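Local atomic coordinates of L-threonine-O-3-phosphate decarboxylase (Porphyromonas gingivalis, PDB entry 3FKD), a protein that probably binds pyridoxal 5'-phosphate and is named as an L-threonine-O-3-phosphate decarboxylase of the class I and II aminotransferase family. Residues A52-Q57 with A235-L240; S92-P97 with H111-Y116; Q167-F172 with F195-G200; R255-F260 with I320-P325. All blocks are in the same frame, centred on the assembly; numbering follows the deposited sequence.

Contact 1. Residues A52-Q57 with A235-L240; sequences AGTLRQ and AAKFIL
The first turn of helix 53-62, residues 53-57, runs alongside residues 235-240 of helix 230-241 in nearly the same direction, the two short axes 10.4 Å apart at their closest and inclined by 23°. This is a parallel helix-helix contact, made within the class I and II aminotransferase fold by two segments 178 residues apart in sequence. Ala52 takes the N-cap position, and Leu55, in the first turn after it, supplies the largest share of the contact. Its CG lies anti to the backbone N (chi1 -173°), which carries the forked tip across to the other helix. There CD2 meets the methyl of Ala236 at 3.6 Å, while CD1 also reaches a turn further along, to Leu240. The two leucines cross obliquely, branch tip to branch tip, with 3.8 Å between Leu55 CD1 and Leu240 CD1. Beyond this pair, Leu240 also packs on Leu59 and Arg62 of the same helix 53-62, so the contact continues up the helix. Lys237 adds its aliphatic chain, which is extended beyond CG and passes by Leu55 before crossing Thr54 at about a right angle. Thr54 OG1 turns to a hydrogen bond with Glu49, and its CG2, anti to the backbone N, is the branch that meets the lysine, 3.8 Å from Lys237 CE.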
loop_
_atom_site.group_PDB
_atom_site.type_symbol
_atom_site.label_atom_id
_atom_site.label_comp_id
_atom_site.label_asym_id
_atom_site.label_seq_id
_atom_site.Cartn_x
_atom_site.Cartn_y
_atom_site.Cartn_z
ATOM N N ALA A 52 8.085 5.277 -7.899
ATOM C CA ALA A 52 7.264 6.377 -8.460
ATOM C C ALA A 52 8.078 7.649 -8.749
ATOM O O ALA A 52 7.637 8.764 -8.426
ATOM C CB ALA A 52 6.074 6.703 -7.542
ATOM N N GLY A 53 9.257 7.487 -9.352
ATOM C CA GLY A 53 10.202 8.577 -9.480
ATOM C C GLY A 53 9.773 9.733 -10.369
ATOM O O GLY A 53 10.194 10.864 -10.138
ATOM N N THR A 54 8.981 9.458 -11.407
ATOM C CA THR A 54 8.499 10.505 -12.269
ATOM C C THR A 54 7.473 11.374 -11.535
ATOM O O THR A 54 7.496 12.619 -11.650
ATOM C CB THR A 54 7.904 9.942 -13.598
ATOM O OG1 THR A 54 8.937 9.294 -14.330
ATOM C CG2 THR A 54 7.414 11.033 -14.465
ATOM N N LEU A 55 6.575 10.731 -10.778
ATOM C CA LEU A 55 5.649 11.485 -9.948
ATOM C C LEU A 55 6.415 12.328 -8.944
ATOM O O LEU A 55 6.149 13.521 -8.804
ATOM C CB LEU A 55 4.635 10.590 -9.243
ATOM C CG LEU A 55 3.496 11.254 -8.460
ATOM C CD1 LEU A 55 2.850 12.372 -9.296
ATOM C CD2 LEU A 55 2.476 10.242 -8.067
ATOM N N ARG A 56 7.382 11.709 -8.276
ATOM C CA ARG A 56 8.207 12.404 -7.297
ATOM C C ARG A 56 8.811 13.648 -7.910
ATOM O O ARG A 56 8.706 14.745 -7.355
ATOM C CB ARG A 56 9.321 11.495 -6.773
ATOM C CG ARG A 56 10.101 12.097 -5.617
ATOM C CD ARG A 56 11.289 11.240 -5.271
ATOM N NE ARG A 56 12.325 11.296 -6.301
ATOM C CZ ARG A 56 12.773 10.238 -6.976
ATOM N NH1 ARG A 56 12.284 9.028 -6.737
ATOM N NH2 ARG A 56 13.724 10.377 -7.885
ATOM N N GLN A 57 9.440 13.471 -9.062
ATOM C CA GLN A 57 10.030 14.584 -9.794
ATOM C C GLN A 57 9.011 15.714 -10.055
ATOM O O GLN A 57 9.272 16.863 -9.720
ATOM C CB GLN A 57 10.690 14.062 -11.072
ATOM C CG GLN A 57 11.157 15.098 -12.068
ATOM C CD GLN A 57 12.295 15.951 -11.546
ATOM O OE1 GLN A 57 12.080 16.965 -10.852
ATOM N NE2 GLN A 57 13.525 15.560 -11.896
ATOM N N ALA A 235 -3.449 8.724 -11.669
ATOM C CA ALA A 235 -4.427 9.691 -11.191
ATOM C C ALA A 235 -3.747 10.954 -10.705
ATOM O O ALA A 235 -4.150 12.070 -11.056
ATOM C CB ALA A 235 -5.282 9.095 -10.084
ATOM N N ALA A 236 -2.709 10.784 -9.901
ATOM C CA ALA A 236 -1.977 11.926 -9.359
ATOM C C ALA A 236 -1.345 12.807 -10.434
ATOM O O ALA A 236 -1.426 14.037 -10.344
ATOM C CB ALA A 236 -0.918 11.480 -8.326
ATOM N N LYS A 237 -0.704 12.176 -11.414
ATOM C CA LYS A 237 -0.107 12.882 -12.548
ATOM C C LYS A 237 -1.127 13.774 -13.263
ATOM O O LYS A 237 -0.840 14.918 -13.610
ATOM C CB LYS A 237 0.490 11.872 -13.540
ATOM C CG LYS A 237 1.946 11.610 -13.311
ATOM C CD LYS A 237 2.413 10.368 -14.036
ATOM C CE LYS A 237 3.851 9.989 -13.627
ATOM N NZ LYS A 237 4.305 8.712 -14.195
ATOM N N PHE A 238 -2.323 13.233 -13.470
ATOM C CA PHE A 238 -3.448 13.960 -14.054
ATOM C C PHE A 238 -3.931 15.162 -13.201
ATOM O O PHE A 238 -4.067 16.277 -13.701
ATOM C CB PHE A 238 -4.606 12.996 -14.324
ATOM C CG PHE A 238 -5.623 13.547 -15.268
ATOM C CD1 PHE A 238 -6.842 13.994 -14.809
ATOM C CD2 PHE A 238 -5.356 13.637 -16.613
ATOM C CE1 PHE A 238 -7.777 14.500 -15.683
ATOM C CE2 PHE A 238 -6.283 14.152 -17.475
ATOM C CZ PHE A 238 -7.489 14.580 -17.014
ATOM N N ILE A 239 -4.186 14.929 -11.917
ATOM C CA ILE A 239 -4.523 16.040 -11.018
ATOM C C ILE A 239 -3.469 17.176 -11.054
ATOM O O ILE A 239 -3.830 18.363 -11.114
ATOM C CB ILE A 239 -4.764 15.546 -9.577
ATOM C CG1 ILE A 239 -6.051 14.698 -9.539
ATOM C CG2 ILE A 239 -4.762 16.732 -8.568
ATOM C CD1 ILE A 239 -6.092 13.616 -8.428
ATOM N N LEU A 240 -2.187 16.809 -11.022
ATOM C CA LEU A 240 -1.106 17.791 -11.054
ATOM C C LEU A 240 -1.059 18.651 -12.318
ATOM O O LEU A 240 -0.695 19.814 -12.244
ATOM C CB LEU A 240 0.254 17.129 -10.875
ATOM C CG LEU A 240 0.594 16.832 -9.429
ATOM C CD1 LEU A 240 1.931 16.102 -9.346
ATOM C CD2 LEU A 240 0.628 18.133 -8.693
#

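Contact 2. Residues S92-P97 with H111-Y116; sequences SLIAIP and HEVCFY
Strands 91-96 and 112-117 lie side by side in parallel, pairing Ser92 with Val113, Leu93 with Cys114, Ile94 with Phe115 and Ala95 with Tyr116. Alternate residues of the first strand use their polar backbone atoms here. Ser92 N donates to Glu112 O over 2.9 Å, from 27° above the carbonyl plane, and Ser92 O in turn accepts from Cys114 N at 2.7 Å. The straightest bond runs from Ile94 N to Cys114 O, 2.7 Å long with 171° at the hydrogen, the donor almost on the C=O axis. Ile96 N then donates to Tyr116 O. Leu93 faces the other way with its backbone and is satisfied by Phe132 and Trp134 of strand 132-136. The two side-chain hydroxyls find partners beyond this strand pair: Ser92 OG is bonded to Trp134 NE1, and Tyr116 OH to Asp121 O. Apolar groups fill the two faces of the sheet. On one, Leu93 CD1 rests 3.7 Å from Cys114 CB and also meets Tyr116 CB; on the other, Ile94 CD1 lies 3.5 Å from Val113 CG1, a methyl that also sits over one face of the Phe115 ring, toward its rim. A cis peptide bond precedes Pro97. With helix 100-108 joining the two strands, this is a beta-alpha-beta crossover at the margin of the seven-stranded mixed sheet typical of the large domain of fold type I enzymes.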
loop_
_atom_site.group_PDB
_atom_site.type_symbol
_atom_site.label_atom_id
_atom_site.label_comp_id
_atom_site.label_asym_id
_atom_site.label_seq_id
_atom_site.Cartn_x
_atom_site.Cartn_y
_atom_site.Cartn_z
ATOM N N SER A 92 6.662 11.232 21.391
ATOM C CA SER A 92 5.710 11.976 20.588
ATOM C C SER A 92 4.625 12.645 21.420
ATOM O O SER A 92 3.989 12.003 22.262
ATOM C CB SER A 92 5.082 11.067 19.523
ATOM O OG SER A 92 6.044 10.773 18.550
ATOM N N LEU A 93 4.455 13.938 21.157
ATOM C CA LEU A 93 3.362 14.756 21.647
ATOM C C LEU A 93 2.269 14.752 20.591
ATOM O O LEU A 93 2.490 15.183 19.464
ATOM C CB LEU A 93 3.848 16.205 21.875
ATOM C CG LEU A 93 2.927 17.221 22.594
ATOM C CD1 LEU A 93 2.455 16.682 23.944
ATOM C CD2 LEU A 93 3.583 18.581 22.773
ATOM N N ILE A 94 1.094 14.261 20.942
ATOM C CA ILE A 94 -0.013 14.241 20.007
ATOM C C ILE A 94 -1.230 15.057 20.537
ATOM O O ILE A 94 -1.737 14.797 21.618
ATOM C CB ILE A 94 -0.434 12.794 19.733
ATOM C CG1 ILE A 94 0.755 11.964 19.193
ATOM C CG2 ILE A 94 -1.602 12.756 18.808
ATOM C CD1 ILE A 94 0.462 10.480 19.009
ATOM N N ALA A 95 -1.685 16.053 19.789
ATOM C CA ALA A 95 -2.909 16.746 20.157
ATOM C C ALA A 95 -4.123 15.846 19.925
ATOM O O ALA A 95 -4.161 15.103 18.973
ATOM C CB ALA A 95 -3.042 18.035 19.397
ATOM N N ILE A 96 -5.091 15.890 20.829
ATOM C CA ILE A 96 -6.317 15.131 20.688
ATOM C C ILE A 96 -7.535 16.047 20.919
ATOM O O ILE A 96 -7.428 17.104 21.554
ATOM C CB ILE A 96 -6.364 13.974 21.698
ATOM C CG1 ILE A 96 -5.899 14.459 23.068
ATOM C CG2 ILE A 96 -5.496 12.818 21.251
ATOM C CD1 ILE A 96 -6.359 13.600 24.234
ATOM N N PRO A 97 -8.700 15.674 20.376
ATOM C CA PRO A 97 -8.813 14.509 19.497
ATOM C C PRO A 97 -8.075 14.744 18.175
ATOM O O PRO A 97 -7.775 15.906 17.822
ATOM C CB PRO A 97 -10.318 14.381 19.253
ATOM C CG PRO A 97 -10.949 15.647 19.790
ATOM C CD PRO A 97 -9.900 16.528 20.374
ATOM N N HIS A 111 6.756 4.399 20.421
ATOM C CA HIS A 111 6.967 5.780 20.825
ATOM C C HIS A 111 6.386 5.936 22.233
ATOM O O HIS A 111 5.394 5.294 22.570
ATOM C CB HIS A 111 6.207 6.723 19.861
ATOM C CG HIS A 111 6.953 7.074 18.601
ATOM N ND1 HIS A 111 7.357 6.131 17.671
ATOM C CD2 HIS A 111 7.350 8.274 18.107
ATOM C CE1 HIS A 111 7.977 6.733 16.672
ATOM N NE2 HIS A 111 7.987 8.031 16.914
ATOM N N GLU A 112 6.986 6.779 23.060
ATOM C CA GLU A 112 6.306 7.209 24.284
ATOM C C GLU A 112 5.387 8.373 23.941
ATOM O O GLU A 112 5.849 9.427 23.523
ATOM C CB GLU A 112 7.294 7.600 25.375
ATOM C CG GLU A 112 8.321 6.503 25.699
ATOM C CD GLU A 112 9.247 6.852 26.857
ATOM O OE1 GLU A 112 10.493 6.722 26.683
ATOM O OE2 GLU A 112 8.722 7.245 27.933
ATOM N N VAL A 113 4.086 8.169 24.105
ATOM C CA VAL A 113 3.087 9.112 23.637
ATOM C C VAL A 113 2.439 10.031 24.713
ATOM O O VAL A 113 1.738 9.572 25.611
ATOM C CB VAL A 113 2.002 8.381 22.772
ATOM C CG1 VAL A 113 0.964 9.368 22.259
ATOM C CG2 VAL A 113 2.653 7.706 21.588
ATOM N N CYS A 114 2.683 11.332 24.580
ATOM C CA CYS A 114 2.052 12.362 25.390
ATOM C C CYS A 114 0.835 13.005 24.723
ATOM O O CYS A 114 0.896 13.461 23.563
ATOM C CB CYS A 114 3.041 13.489 25.646
ATOM S SG CYS A 114 4.427 13.038 26.633
ATOM N N PHE A 115 -0.260 13.121 25.458
ATOM C CA PHE A 115 -1.405 13.772 24.872
ATOM C C PHE A 115 -1.517 15.248 25.244
ATOM O O PHE A 115 -0.836 15.735 26.144
ATOM C CB PHE A 115 -2.670 12.975 25.129
ATOM C CG PHE A 115 -2.660 11.642 24.452
ATOM C CD1 PHE A 115 -2.938 11.546 23.090
ATOM C CD2 PHE A 115 -2.338 10.496 25.155
ATOM C CE1 PHE A 115 -2.922 10.356 22.447
ATOM C CE2 PHE A 115 -2.300 9.287 24.514
ATOM C CZ PHE A 115 -2.590 9.218 23.140
ATOM N N TYR A 116 -2.352 15.962 24.505
ATOM C CA TYR A 116 -2.502 17.387 24.685
ATOM C C TYR A 116 -3.726 17.881 23.910
ATOM O O TYR A 116 -3.939 17.511 22.754
ATOM C CB TYR A 116 -1.236 18.122 24.236
ATOM C CG TYR A 116 -1.249 19.541 24.709
ATOM C CD1 TYR A 116 -1.807 20.547 23.927
ATOM C CD2 TYR A 116 -0.769 19.874 25.981
ATOM C CE1 TYR A 116 -1.870 21.867 24.392
ATOM C CE2 TYR A 116 -0.812 21.176 26.450
ATOM C CZ TYR A 116 -1.363 22.169 25.648
ATOM O OH TYR A 116 -1.403 23.464 26.097
#

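Contact 3. Residues Q167-F172 with F195-G200; sequences QSYVSF and FSHAYG
Two consecutive type I turns, Gln167 to Val170 and Tyr169 to Phe172, bring a serine and two aromatic rings up against the short helix 196-199, and His197 takes the largest share of the contact. Its CB packs against Phe172 CZ and the carbonyl oxygen of Ser168. CG is set anti to the carbonyl carbon (chi1 -54°), so the imidazole turns one and the same side to Ser168 and Tyr169. His197 CD2 touches Ser168 CB at 3.3 Å, and across the ring His197 ND1 lies 3.8 Å from Tyr169 CE1, on the same side of its plane. Further out, His197 CE1 comes within 3.6 Å of Tyr169 OH, and His197 NE2 ends 3.6 Å from Ser168 OG. Tyr169 covers one face of the imidazole and Ser196 CB lies over the opposite face; the ring planes of Tyr169 and His197 meet obliquely at 46°. In the fold type I family to which this sequence belongs, the segment after the strand in this position usually carries the lysine that forms the Schiff base with pyridoxal phosphate; judged by the sequence, His197 probably occupies that place here. Ser168 OG is bonded to Asp166 and Tyr169 OH to Thr23, while Tyr47 of the second subunit packs on His197. Phe172 meets the helix with its edge, directing it at His197 O and Ala198 CA. One water joins the two backbones, donating to Ser168 O at 2.7 Å and accepting from Ala198 N at 2.9 Å. Ser171 OG rests 3.6 Å from Ala198 CB.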
loop_
_atom_site.group_PDB
_atom_site.type_symbol
_atom_site.label_atom_id
_atom_site.label_comp_id
_atom_site.label_asym_id
_atom_site.label_seq_id
_atom_site.Cartn_x
_atom_site.Cartn_y
_atom_site.Cartn_z
ATOM N N GLN A 167 -1.155 17.541 6.319
ATOM C CA GLN A 167 -1.688 18.564 5.420
ATOM C C GLN A 167 -2.862 18.075 4.568
ATOM O O GLN A 167 -3.156 18.657 3.520
ATOM C CB GLN A 167 -0.579 19.022 4.493
ATOM C CG GLN A 167 0.607 19.560 5.215
ATOM C CD GLN A 167 0.396 20.989 5.649
ATOM O OE1 GLN A 167 -0.304 21.246 6.625
ATOM N NE2 GLN A 167 0.996 21.928 4.924
ATOM N N SER A 168 -3.516 17.006 5.004
ATOM C CA SER A 168 -4.561 16.387 4.218
ATOM C C SER A 168 -5.644 17.365 3.832
ATOM O O SER A 168 -6.286 17.200 2.809
ATOM C CB SER A 168 -5.214 15.227 4.969
ATOM O OG SER A 168 -4.359 14.110 5.065
ATOM N N TYR A 169 -5.869 18.354 4.696
ATOM C CA TYR A 169 -7.001 19.278 4.605
ATOM C C TYR A 169 -6.540 20.696 4.352
ATOM O O TYR A 169 -7.312 21.644 4.530
ATOM C CB TYR A 169 -7.821 19.251 5.897
ATOM C CG TYR A 169 -8.271 17.882 6.314
ATOM C CD1 TYR A 169 -9.351 17.250 5.688
ATOM C CD2 TYR A 169 -7.618 17.213 7.341
ATOM C CE1 TYR A 169 -9.760 15.981 6.078
ATOM C CE2 TYR A 169 -8.013 15.945 7.733
ATOM C CZ TYR A 169 -9.078 15.331 7.105
ATOM O OH TYR A 169 -9.441 14.071 7.516
ATOM N N VAL A 170 -5.294 20.843 3.922
ATOM C CA VAL A 170 -4.727 22.151 3.714
ATOM C C VAL A 170 -5.561 22.936 2.707
ATOM O O VAL A 170 -5.566 24.148 2.734
ATOM C CB VAL A 170 -3.274 22.075 3.253
ATOM C CG1 VAL A 170 -3.189 22.140 1.737
ATOM C CG2 VAL A 170 -2.482 23.196 3.877
ATOM N N SER A 171 -6.296 22.256 1.837
ATOM C CA SER A 171 -7.157 22.968 0.907
ATOM C C SER A 171 -8.646 23.169 1.368
ATOM O O SER A 171 -9.456 23.801 0.670
ATOM C CB SER A 171 -7.029 22.347 -0.513
ATOM O OG SER A 171 -8.040 21.378 -0.703
ATOM N N PHE A 172 -8.990 22.646 2.542
ATOM C CA PHE A 172 -10.321 22.812 3.142
ATOM C C PHE A 172 -10.396 24.121 3.948
ATOM O O PHE A 172 -11.176 24.239 4.851
ATOM C CB PHE A 172 -10.648 21.646 4.106
ATOM C CG PHE A 172 -10.874 20.313 3.431
ATOM C CD1 PHE A 172 -11.774 19.410 3.966
ATOM C CD2 PHE A 172 -10.177 19.957 2.278
ATOM C CE1 PHE A 172 -11.986 18.183 3.377
ATOM C CE2 PHE A 172 -10.379 18.732 1.669
ATOM C CZ PHE A 172 -11.282 17.841 2.209
ATOM N N PHE A 195 -4.026 12.652 -1.414
ATOM C CA PHE A 195 -4.815 12.728 -2.618
ATOM C C PHE A 195 -6.195 12.188 -2.317
ATOM O O PHE A 195 -7.112 12.348 -3.108
ATOM C CB PHE A 195 -4.145 11.964 -3.785
ATOM C CG PHE A 195 -3.027 12.738 -4.470
ATOM C CD1 PHE A 195 -3.293 13.570 -5.563
ATOM C CD2 PHE A 195 -1.712 12.612 -4.048
ATOM C CE1 PHE A 195 -2.289 14.301 -6.175
ATOM C CE2 PHE A 195 -0.699 13.328 -4.663
ATOM C CZ PHE A 195 -0.984 14.162 -5.718
ATOM N N SER A 196 -6.352 11.550 -1.161
ATOM C CA SER A 196 -7.661 10.988 -0.824
ATOM C C SER A 196 -8.759 12.031 -0.600
ATOM O O SER A 196 -9.879 11.837 -1.053
ATOM C CB SER A 196 -7.620 10.105 0.427
ATOM O OG SER A 196 -6.405 9.452 0.610
ATOM N N HIS A 197 -8.434 13.098 0.139
ATOM C CA HIS A 197 -9.447 14.000 0.710
ATOM C C HIS A 197 -9.895 15.097 -0.238
ATOM O O HIS A 197 -11.080 15.208 -0.501
ATOM C CB HIS A 197 -8.951 14.627 2.006
ATOM C CG HIS A 197 -8.503 13.623 3.018
ATOM N ND1 HIS A 197 -9.381 12.953 3.852
ATOM C CD2 HIS A 197 -7.270 13.183 3.337
ATOM C CE1 HIS A 197 -8.704 12.138 4.627
ATOM N NE2 HIS A 197 -7.420 12.260 4.337
ATOM N N ALA A 198 -8.924 15.876 -0.742
ATOM C CA ALA A 198 -9.179 17.040 -1.600
ATOM C C ALA A 198 -9.731 16.633 -2.945
ATOM O O ALA A 198 -10.403 17.421 -3.589
ATOM C CB ALA A 198 -7.923 17.917 -1.777
ATOM N N TYR A 199 -9.478 15.391 -3.345
ATOM C CA TYR A 199 -9.819 14.947 -4.704
ATOM C C TYR A 199 -10.718 13.734 -4.810
ATOM O O TYR A 199 -10.960 13.266 -5.926
ATOM C CB TYR A 199 -8.580 14.717 -5.554
ATOM C CG TYR A 199 -7.522 15.766 -5.389
ATOM C CD1 TYR A 199 -7.713 17.076 -5.864
ATOM C CD2 TYR A 199 -6.299 15.447 -4.783
ATOM C CE1 TYR A 199 -6.717 18.046 -5.710
ATOM C CE2 TYR A 199 -5.304 16.388 -4.635
ATOM C CZ TYR A 199 -5.516 17.687 -5.095
ATOM O OH TYR A 199 -4.505 18.593 -4.930
ATOM N N GLY A 200 -11.220 13.241 -3.678
ATOM C CA GLY A 200 -12.240 12.214 -3.691
ATOM C C GLY A 200 -11.739 10.866 -4.142
ATOM O O GLY A 200 -12.504 10.038 -4.618
HETATM O O HOH W 1 -6.330 15.770 0.482
#

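Contact 4. Residues R255-F260 with I320-P325; sequences RNTVDF and ITTQRP
Helix 250-266 lies against the place where strand 317-321, part of the five-stranded mixed sheet, gives way to helix 325-339, a helix-on-sheet contact within the C-terminal part of the aminotransferase fold. Thr322, just past the strand, is at its centre. Its OG1 stands 2.8 Å from Thr257 OG1, and the two side chains cross obliquely; the hydroxyl of Thr257 is also bonded to Trp253 O one turn back, and that of Thr322 weakly to Thr278 O. The other branch, Thr322 CG2, is anti to the backbone N and packs 3.8 Å from Asn256 CB. Phe260, its CG anti to the backbone N (chi1 -164°), reaches along the same surface and presents a ring edge to Thr322 OG1. Two residues back, on the strand, Ile320 CG2 meets Phe260 CE2 at 3.9 Å, the two side chains crossing near a right angle, while Phe331 of helix 325-339 packs edge-to-face with the same ring. At the other end, where Arg324 is the N-cap residue, Asn256 OD1 touches Pro325 CG. The amide end of Asn256 is tied to the loop through one water, which accepts from Asn256 ND2 at 3.1 Å and donates to Gln323 O at 2.7 Å.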
loop_
_atom_site.group_PDB
_atom_site.type_symbol
_atom_site.label_atom_id
_atom_site.label_comp_id
_atom_site.label_asym_id
_atom_site.label_seq_id
_atom_site.Cartn_x
_atom_site.Cartn_y
_atom_site.Cartn_z
ATOM N N ARG A 255 -19.209 28.405 3.328
ATOM C CA ARG A 255 -20.385 29.200 3.553
ATOM C C ARG A 255 -21.668 28.357 3.708
ATOM O O ARG A 255 -22.514 28.676 4.522
ATOM C CB ARG A 255 -20.442 30.346 2.502
ATOM C CG ARG A 255 -21.725 30.608 1.805
ATOM C CD ARG A 255 -21.558 31.755 0.828
ATOM N NE ARG A 255 -21.341 31.348 -0.575
ATOM C CZ ARG A 255 -22.268 30.766 -1.350
ATOM N NH1 ARG A 255 -23.476 30.475 -0.858
ATOM N NH2 ARG A 255 -21.990 30.455 -2.615
ATOM N N ASN A 256 -21.807 27.264 2.982
ATOM C CA ASN A 256 -22.875 26.321 3.292
ATOM C C ASN A 256 -22.721 25.724 4.689
ATOM O O ASN A 256 -23.675 25.226 5.275
ATOM C CB ASN A 256 -22.880 25.182 2.290
ATOM C CG ASN A 256 -23.207 25.643 0.911
ATOM O OD1 ASN A 256 -23.971 26.594 0.737
ATOM N ND2 ASN A 256 -22.636 24.980 -0.092
ATOM N N THR A 257 -21.498 25.732 5.200
ATOM C CA THR A 257 -21.220 25.176 6.503
ATOM C C THR A 257 -21.736 26.120 7.621
ATOM O O THR A 257 -22.235 25.669 8.664
ATOM C CB THR A 257 -19.715 24.964 6.659
ATOM O OG1 THR A 257 -19.288 23.941 5.762
ATOM C CG2 THR A 257 -19.388 24.561 8.047
ATOM N N VAL A 258 -21.571 27.422 7.401
ATOM C CA VAL A 258 -22.108 28.407 8.302
ATOM C C VAL A 258 -23.640 28.286 8.345
ATOM O O VAL A 258 -24.195 28.146 9.418
ATOM C CB VAL A 258 -21.662 29.809 7.896
ATOM C CG1 VAL A 258 -22.442 30.880 8.658
ATOM C CG2 VAL A 258 -20.159 29.948 8.058
ATOM N N ASP A 259 -24.322 28.297 7.192
ATOM C CA ASP A 259 -25.781 28.100 7.188
ATOM C C ASP A 259 -26.183 26.762 7.809
ATOM O O ASP A 259 -27.297 26.616 8.305
ATOM C CB ASP A 259 -26.415 28.160 5.797
ATOM C CG ASP A 259 -25.986 29.362 4.982
ATOM O OD1 ASP A 259 -25.434 30.338 5.536
ATOM O OD2 ASP A 259 -26.209 29.300 3.749
ATOM N N PHE A 260 -25.285 25.777 7.767
ATOM C CA PHE A 260 -25.572 24.479 8.367
ATOM C C PHE A 260 -25.440 24.540 9.893
ATOM O O PHE A 260 -26.321 24.060 10.604
ATOM C CB PHE A 260 -24.654 23.418 7.772
ATOM C CG PHE A 260 -25.093 21.987 8.020
ATOM C CD1 PHE A 260 -26.364 21.691 8.457
ATOM C CD2 PHE A 260 -24.233 20.938 7.739
ATOM C CE1 PHE A 260 -26.760 20.388 8.650
ATOM C CE2 PHE A 260 -24.641 19.650 7.929
ATOM C CZ PHE A 260 -25.906 19.377 8.400
ATOM N N ILE A 320 -19.742 15.619 11.688
ATOM C CA ILE A 320 -20.579 15.874 10.517
ATOM C C ILE A 320 -19.881 16.737 9.441
ATOM O O ILE A 320 -19.389 17.827 9.754
ATOM C CB ILE A 320 -21.847 16.636 10.898
ATOM C CG1 ILE A 320 -22.531 16.031 12.132
ATOM C CG2 ILE A 320 -22.796 16.756 9.694
ATOM C CD1 ILE A 320 -23.627 15.080 11.817
ATOM N N THR A 321 -19.845 16.255 8.186
ATOM C CA THR A 321 -19.395 17.064 7.058
ATOM C C THR A 321 -20.544 17.666 6.255
ATOM O O THR A 321 -21.398 16.948 5.741
ATOM C CB THR A 321 -18.538 16.251 6.052
ATOM O OG1 THR A 321 -17.559 15.510 6.772
ATOM C CG2 THR A 321 -17.854 17.179 5.015
ATOM N N THR A 322 -20.527 18.984 6.117
ATOM C CA THR A 322 -21.455 19.708 5.242
ATOM C C THR A 322 -21.588 19.095 3.837
ATOM O O THR A 322 -20.634 19.031 3.088
ATOM C CB THR A 322 -20.992 21.153 5.116
ATOM O OG1 THR A 322 -20.862 21.705 6.429
ATOM C CG2 THR A 322 -21.931 22.014 4.188
ATOM N N GLN A 323 -22.792 18.654 3.518
ATOM C CA GLN A 323 -23.150 18.136 2.209
ATOM C C GLN A 323 -23.844 19.252 1.408
ATOM O O GLN A 323 -23.570 20.419 1.634
ATOM C CB GLN A 323 -24.008 16.884 2.375
ATOM C CG GLN A 323 -23.261 15.724 3.095
ATOM C CD GLN A 323 -21.849 15.427 2.462
ATOM O OE1 GLN A 323 -21.742 15.160 1.268
ATOM N NE2 GLN A 323 -20.795 15.533 3.263
ATOM N N ARG A 324 -24.708 18.936 0.462
ATOM C CA ARG A 324 -25.402 20.040 -0.250
ATOM C C ARG A 324 -26.491 20.776 0.610
ATOM O O ARG A 324 -27.005 20.222 1.581
ATOM C CB ARG A 324 -26.022 19.529 -1.547
ATOM C CG ARG A 324 -25.012 19.102 -2.574
ATOM C CD ARG A 324 -25.706 18.329 -3.697
ATOM N NE ARG A 324 -24.753 17.674 -4.589
ATOM C CZ ARG A 324 -25.092 16.907 -5.626
ATOM N NH1 ARG A 324 -24.142 16.363 -6.376
ATOM N NH2 ARG A 324 -26.373 16.680 -5.916
ATOM N N PRO A 325 -26.847 22.019 0.252
ATOM C CA PRO A 325 -27.853 22.717 1.073
ATOM C C PRO A 325 -29.151 21.933 1.211
ATOM O O PRO A 325 -29.545 21.620 2.342
ATOM C CB PRO A 325 -28.076 24.019 0.326
ATOM C CG PRO A 325 -26.791 24.277 -0.346
ATOM C CD PRO A 325 -26.296 22.904 -0.790
HETATM O O HOH W 2 -21.880 22.015 0.269
#

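How the contacts relate
From the N terminus, the chain opens contact 1 at residues 52-57 and closes it only at 235-240. Two shorter loops lie within that span, one after the other: contact 2 closes across strands 91-96 and 112-117, contact 3 across residues 167-172 and 195-200. Contacts 1 and 3 touch, since Ala236 and Ile239 of helix 230-241 pack on Phe195 and Tyr199. Contact 2 lies across the chain's centre from contact 1, about 33 Å away between centres. Contact 3 lies nearest the centre of the chain. Contact 4, which closes a separate loop in the C-terminal part by joining helix 250-266 to the end of strand 317-321, has its nearest atoms about 6 Å from those of contact 3.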